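PDB 4XG1: diaminopimelate decarboxylase from Psychromonas ingrahamii, which probably catalyses the pyridoxal-phosphate-dependent decarboxylation of meso-2,6-diaminopimelate to L-lysine, the last step of lysine biosynthesis. Local coordinates for residues R35-R40 with A281-L286. Sequence-based numbering, arbitrary orientation.
Sequences RATIER and ANAGVL. With TME (propane), chain S.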
loop_
_atom_site.group_PDB
_atom_site.type_symbol
_atom_site.label_atom_id
_atom_site.label_comp_id
_atom_site.label_asym_id
_atom_site.label_seq_id
_atom_site.Cartn_x
_atom_site.Cartn_y
_atom_site.Cartn_z
ATOM N N ARG B 35 -14.243 -18.497 9.254
ATOM C CA ARG B 35 -14.534 -18.228 10.680
ATOM C C ARG B 35 -13.911 -19.277 11.609
ATOM O O ARG B 35 -13.314 -18.943 12.628
ATOM C CB ARG B 35 -16.020 -18.254 10.950
ATOM C CG ARG B 35 -16.263 -18.234 12.438
ATOM C CD ARG B 35 -17.725 -18.219 12.793
ATOM N NE ARG B 35 -17.862 -17.872 14.209
ATOM C CZ ARG B 35 -19.022 -17.749 14.849
ATOM N NH1 ARG B 35 -20.175 -17.944 14.200
ATOM N NH2 ARG B 35 -19.028 -17.431 16.136
ATOM N N ALA B 36 -14.059 -20.548 11.225
ATOM C CA ALA B 36 -13.564 -21.647 12.023
ATOM C C ALA B 36 -12.042 -21.567 12.154
ATOM O O ALA B 36 -11.508 -21.737 13.245
ATOM C CB ALA B 36 -13.957 -22.978 11.394
ATOM N N THR B 37 -11.347 -21.312 11.058
ATOM C CA THR B 37 -9.907 -21.207 11.114
ATOM C C THR B 37 -9.465 -20.075 12.014
ATOM O O THR B 37 -8.513 -20.213 12.744
ATOM C CB THR B 37 -9.326 -20.962 9.745
ATOM O OG1 THR B 37 -9.794 -21.978 8.844
ATOM C CG2 THR B 37 -7.787 -20.961 9.797
ATOM N N ILE B 38 -10.168 -18.944 11.980
ATOM C CA ILE B 38 -9.795 -17.810 12.832
ATOM C C ILE B 38 -9.923 -18.190 14.300
ATOM O O ILE B 38 -9.039 -17.918 15.137
ATOM C CB ILE B 38 -10.683 -16.572 12.554
ATOM C CG1 ILE B 38 -10.382 -16.031 11.161
ATOM C CG2 ILE B 38 -10.452 -15.488 13.575
ATOM C CD1 ILE B 38 -11.441 -15.113 10.623
ATOM N N GLU B 39 -11.059 -18.803 14.617
ATOM C CA GLU B 39 -11.371 -19.189 15.990
ATOM C C GLU B 39 -10.395 -20.264 16.478
ATOM O O GLU B 39 -9.813 -20.146 17.528
ATOM C CB GLU B 39 -12.827 -19.647 16.059
ATOM C CG GLU B 39 -13.761 -18.442 15.981
ATOM C CD GLU B 39 -15.240 -18.768 16.036
ATOM O OE1 GLU B 39 -15.632 -19.929 15.740
ATOM O OE2 GLU B 39 -16.009 -17.834 16.341
ATOM N N ARG B 40 -10.192 -21.276 15.675
ATOM C CA ARG B 40 -9.271 -22.324 16.039
ATOM C C ARG B 40 -7.914 -21.734 16.352
ATOM O O ARG B 40 -7.307 -22.087 17.370
ATOM C CB ARG B 40 -9.145 -23.327 14.931
ATOM C CG ARG B 40 -8.447 -24.587 15.335
ATOM C CD ARG B 40 -8.450 -25.532 14.155
ATOM N NE ARG B 40 -7.363 -25.231 13.237
ATOM C CZ ARG B 40 -7.250 -25.698 11.987
ATOM N NH1 ARG B 40 -8.196 -26.477 11.448
ATOM N NH2 ARG B 40 -6.171 -25.374 11.266
ATOM N N ALA B 281 -3.113 -15.413 8.974
ATOM C CA ALA B 281 -2.514 -15.614 7.646
ATOM C C ALA B 281 -3.251 -16.646 6.824
ATOM O O ALA B 281 -3.771 -16.366 5.749
ATOM C CB ALA B 281 -1.071 -15.966 7.757
ATOM N N ASN B 282 -3.350 -17.845 7.365
ATOM C CA ASN B 282 -3.958 -18.949 6.621
ATOM C C ASN B 282 -5.444 -19.105 6.904
ATOM O O ASN B 282 -6.067 -20.042 6.399
ATOM C CB ASN B 282 -3.196 -20.231 6.896
ATOM C CG ASN B 282 -1.851 -20.248 6.196
ATOM O OD1 ASN B 282 -1.764 -19.986 4.996
ATOM N ND2 ASN B 282 -0.787 -20.548 6.944
ATOM N N ALA B 283 -6.022 -18.159 7.643
ATOM C CA ALA B 283 -7.483 -18.040 7.762
ATOM C C ALA B 283 -8.154 -17.305 6.593
ATOM O O ALA B 283 -9.374 -17.148 6.617
ATOM C CB ALA B 283 -7.875 -17.357 9.056
ATOM N N GLY B 284 -7.383 -16.907 5.569
ATOM C CA GLY B 284 -7.959 -16.252 4.407
ATOM C C GLY B 284 -7.251 -16.539 3.100
ATOM O O GLY B 284 -6.073 -16.832 3.071
ATOM N N VAL B 285 -8.013 -16.438 2.016
ATOM C CA VAL B 285 -7.455 -16.495 0.701
ATOM C C VAL B 285 -7.938 -15.326 -0.139
ATOM O O VAL B 285 -8.890 -14.619 0.242
ATOM C CB VAL B 285 -7.849 -17.803 -0.013
ATOM C CG1 VAL B 285 -7.354 -18.984 0.807
ATOM C CG2 VAL B 285 -9.350 -17.909 -0.207
ATOM N N LEU B 286 -7.289 -15.139 -1.284
ATOM C CA LEU B 286 -7.721 -14.156 -2.252
ATOM C C LEU B 286 -7.995 -14.841 -3.568
ATOM O O LEU B 286 -7.111 -15.486 -4.146
ATOM C CB LEU B 286 -6.647 -13.110 -2.462
ATOM C CG LEU B 286 -6.888 -12.057 -3.571
ATOM C CD1 LEU B 286 -8.141 -11.261 -3.293
ATOM C CD2 LEU B 286 -5.700 -11.124 -3.704
HETATM C C1 TME S . -14.962 -23.124 15.221
HETATM C C2 TME S . -13.443 -23.289 15.475
HETATM C C3 TME S . -12.760 -24.419 14.690
#
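Ala283 presses its methyl against the first turn of helix 35-49, where Thr37 and Ile38 receive it. The Ile38 branch atom CG1 lies 3.5 Å from Ala283 CB. From Thr37 the methyl CG2 does the touching, 3.6 Å from Ala283 CA; CG2 stands anti to the backbone N, while OG1 lies beside that N (chi1 -54°) and bonds Ser34 OG and His3 ND1. The contact is small and mostly buried, carried by methyl and methylene groups, with Thr37 CG2 also near the carbonyl oxygen of Asn282. Ile38 also packs on Leu71 and Met72 of helix 66-74, while Asn282 turns its amide away to Ser372. Farther round the helix, Arg35 grips Glu39 side-on within one turn: NE and NH2 both reach Glu39 OE2, at 2.8 Å from NE and 3.1 Å from NH2, with the oxygen close to the guanidinium plane. NH2 meets the syn lone pair, whereas NE comes from above the carboxylate plane. Arg35 NH1 has a second carboxylate, Asp396. A bound propane lies beside Glu39, Ala36 and Arg40, its C1 3.3 Å from Glu39 OE1. A leucine in place of Glu39 would probably leave Arg35 NE and NH2 without their carboxylate and the guanidinium less firmly oriented. Beside the contact, strand 284-294 pairs antiparallel with strand 30-34; the contact itself packs the start of helix 35-49 on the turn into strand 284-294, at the junction of barrel and beta domain in the two-domain build of class-II (alanine-racemase-like, fold-type III) decarboxylases.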